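Local coordinates for protein forkhead-associated 1 (Saccharomyces cerevisiae, PDB 6C4U) that is an engineered phosphothreonine-binding forkhead-associated domain that binds a phosphopeptide of the human transcription factor c-Myc, at residues F[59-64]-F[71-76]. Residues are numbered along the deposited sequence; the frame is centred on the assembly and turned at random.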
loop_
_atom_site.group_PDB
_atom_site.type_symbol
_atom_site.label_atom_id
_atom_site.label_comp_id
_atom_site.label_asym_id
_atom_site.label_seq_id
_atom_site.Cartn_x
_atom_site.Cartn_y
_atom_site.Cartn_z
ATOM N N LYS F 59 0.293 2.152 11.683
ATOM C CA LYS F 59 -0.045 2.601 10.346
ATOM C C LYS F 59 1.296 2.866 9.688
ATOM O O LYS F 59 1.988 3.830 10.021
ATOM C CB LYS F 59 -0.957 3.830 10.350
ATOM C CG LYS F 59 -2.386 3.536 10.783
ATOM C CD LYS F 59 -3.553 4.259 10.149
ATOM C CE LYS F 59 -4.814 3.853 10.940
ATOM N NZ LYS F 59 -6.131 3.690 10.224
ATOM N N HIS F 60 1.662 1.977 8.769
ATOM C CA HIS F 60 2.998 1.915 8.215
ATOM C C HIS F 60 3.124 2.604 6.863
ATOM O O HIS F 60 4.071 3.343 6.628
ATOM C CB HIS F 60 3.438 0.459 8.108
ATOM C CG HIS F 60 4.913 0.302 7.955
ATOM N ND1 HIS F 60 5.726 -0.113 8.984
ATOM C CD2 HIS F 60 5.726 0.546 6.900
ATOM C CE1 HIS F 60 6.981 -0.131 8.563
ATOM N NE2 HIS F 60 7.009 0.270 7.301
ATOM N N PHE F 61 2.193 2.341 5.958
ATOM C CA PHE F 61 2.159 3.096 4.699
ATOM C C PHE F 61 0.741 3.148 4.170
ATOM O O PHE F 61 -0.115 2.397 4.626
ATOM C CB PHE F 61 3.164 2.542 3.659
ATOM C CG PHE F 61 2.875 1.137 3.187
ATOM C CD1 PHE F 61 3.411 0.040 3.868
ATOM C CD2 PHE F 61 2.098 0.895 2.054
ATOM C CE1 PHE F 61 3.132 -1.254 3.462
ATOM C CE2 PHE F 61 1.835 -0.406 1.633
ATOM C CZ PHE F 61 2.348 -1.468 2.334
ATOM N N GLN F 62 0.499 4.075 3.248
ATOM C CA GLN F 62 -0.797 4.207 2.622
ATOM C C GLN F 62 -0.612 4.146 1.134
ATOM O O GLN F 62 0.459 4.495 0.611
ATOM C CB GLN F 62 -1.447 5.561 2.958
ATOM C CG GLN F 62 -1.320 5.998 4.407
ATOM C CD GLN F 62 -2.156 7.177 4.760
ATOM O OE1 GLN F 62 -3.220 7.014 5.328
ATOM N NE2 GLN F 62 -1.634 8.368 4.511
ATOM N N ILE F 63 -1.664 3.715 0.450
ATOM C CA ILE F 63 -1.723 3.767 -0.995
ATOM C C ILE F 63 -2.882 4.679 -1.328
ATOM O O ILE F 63 -3.965 4.540 -0.772
ATOM C CB ILE F 63 -1.858 2.357 -1.612
ATOM C CG1 ILE F 63 -0.551 1.593 -1.367
ATOM C CG2 ILE F 63 -2.173 2.439 -3.102
ATOM C CD1 ILE F 63 -0.545 0.161 -1.821
ATOM N N LEU F 64 -2.635 5.633 -2.209
ATOM C CA LEU F 64 -3.617 6.650 -2.539
ATOM C C LEU F 64 -4.050 6.492 -3.978
ATOM O O LEU F 64 -3.212 6.351 -4.863
ATOM C CB LEU F 64 -3.010 8.033 -2.367
ATOM C CG LEU F 64 -2.848 8.592 -0.971
ATOM C CD1 LEU F 64 -2.083 7.702 -0.013
ATOM C CD2 LEU F 64 -2.202 9.966 -1.139
ATOM N N LEU F 71 -1.821 5.225 -8.682
ATOM C CA LEU F 71 -1.661 4.920 -7.275
ATOM C C LEU F 71 -0.377 5.546 -6.770
ATOM O O LEU F 71 0.617 5.590 -7.476
ATOM C CB LEU F 71 -1.644 3.421 -7.069
ATOM C CG LEU F 71 -2.876 2.669 -7.574
ATOM C CD1 LEU F 71 -2.715 1.174 -7.501
ATOM C CD2 LEU F 71 -4.137 3.153 -6.857
ATOM N N LEU F 72 -0.400 6.001 -5.531
ATOM C CA LEU F 72 0.745 6.613 -4.887
ATOM C C LEU F 72 1.018 5.937 -3.561
ATOM O O LEU F 72 0.081 5.537 -2.872
ATOM C CB LEU F 72 0.467 8.088 -4.644
ATOM C CG LEU F 72 0.303 8.925 -5.898
ATOM C CD1 LEU F 72 -0.376 10.227 -5.507
ATOM C CD2 LEU F 72 1.639 9.233 -6.556
ATOM N N LEU F 73 2.295 5.872 -3.198
ATOM C CA LEU F 73 2.733 5.247 -1.957
ATOM C C LEU F 73 3.277 6.294 -0.959
ATOM O O LEU F 73 4.248 7.002 -1.261
ATOM C CB LEU F 73 3.792 4.189 -2.281
ATOM C CG LEU F 73 4.600 3.638 -1.094
ATOM C CD1 LEU F 73 3.731 2.816 -0.175
ATOM C CD2 LEU F 73 5.754 2.803 -1.557
ATOM N N ASN F 74 2.662 6.353 0.230
ATOM C CA ASN F 74 3.029 7.303 1.291
ATOM C C ASN F 74 3.662 6.503 2.437
ATOM O O ASN F 74 2.942 5.803 3.155
ATOM C CB ASN F 74 1.746 8.090 1.749
ATOM C CG ASN F 74 2.033 9.307 2.654
ATOM O OD1 ASN F 74 1.179 9.728 3.469
ATOM N ND2 ASN F 74 3.211 9.910 2.490
ATOM N N ASP F 75 4.988 6.559 2.608
ATOM C CA ASP F 75 5.580 5.972 3.843
ATOM C C ASP F 75 5.211 6.836 5.047
ATOM O O ASP F 75 5.377 8.043 4.981
ATOM C CB ASP F 75 7.118 5.850 3.785
ATOM C CG ASP F 75 7.709 5.294 5.096
ATOM O OD1 ASP F 75 7.073 4.391 5.675
ATOM O OD2 ASP F 75 8.782 5.759 5.573
ATOM N N ILE F 76 4.730 6.230 6.129
ATOM C CA ILE F 76 4.397 6.974 7.362
ATOM C C ILE F 76 4.842 6.188 8.591
ATOM O O ILE F 76 4.176 6.166 9.642
ATOM C CB ILE F 76 2.896 7.330 7.437
ATOM C CG1 ILE F 76 2.016 6.084 7.402
ATOM C CG2 ILE F 76 2.521 8.232 6.268
ATOM C CD1 ILE F 76 0.552 6.343 7.666
#
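From Phe61 facing Asp75 to Leu64 facing Leu72, the two strands run antiparallel at 161°, their axes approaching to 4.5 Å. They form a beta hairpin in the mixed sheet of the FHA beta-sandwich, and both Gln62–Asn74 and Leu64–Leu72 are hydrogen-bonded pairs, each with two backbone bonds. Beyond them, Ile76 N donates to His60 O at 3.0 Å, extending the ladder past the strand end.

Phe61, Ile63, Leu71 and Leu73 suit the apolar interior, where strands 4-10 and 101-105 of the other sheet cover parts of this face. Leu73 has CG anti to its backbone N (chi1 167°), and its CD1 meets the Phe61 ring at CD2, while Ile63 CG2 lies 4.1 Å from Leu71 CB.

On the reverse face, the Gln62 and Asn74 side chains run alongside each other in the same direction. Gln62 NE2 donates to Asn74 OD1 at 3.3 Å, on a lone pair in the carbonyl plane, although the two amide planes are turned 38° apart. An amide suits Asn74 because OD1 accepts this bond while ND2 donates to Ser92 O. Ile76 CD1 packs 3.8 Å from Gln62 CG, against the aliphatic part of that chain. An alanine in place of Gln62 would probably leave Asn74 OD1 without this donor and open a gap beside Ile76 CD1.

Phe40 of strand 34-41 bonds through its backbone to both His60 and Phe61, a classic beta bulge. Imidazole suits buried His60: ND1 accepts from Ser57 N, NE2 donates to Gly80 O. A carboxylate suits Asp75, whose OD1 accepts from both Ser77 OG and Thr81 OG1.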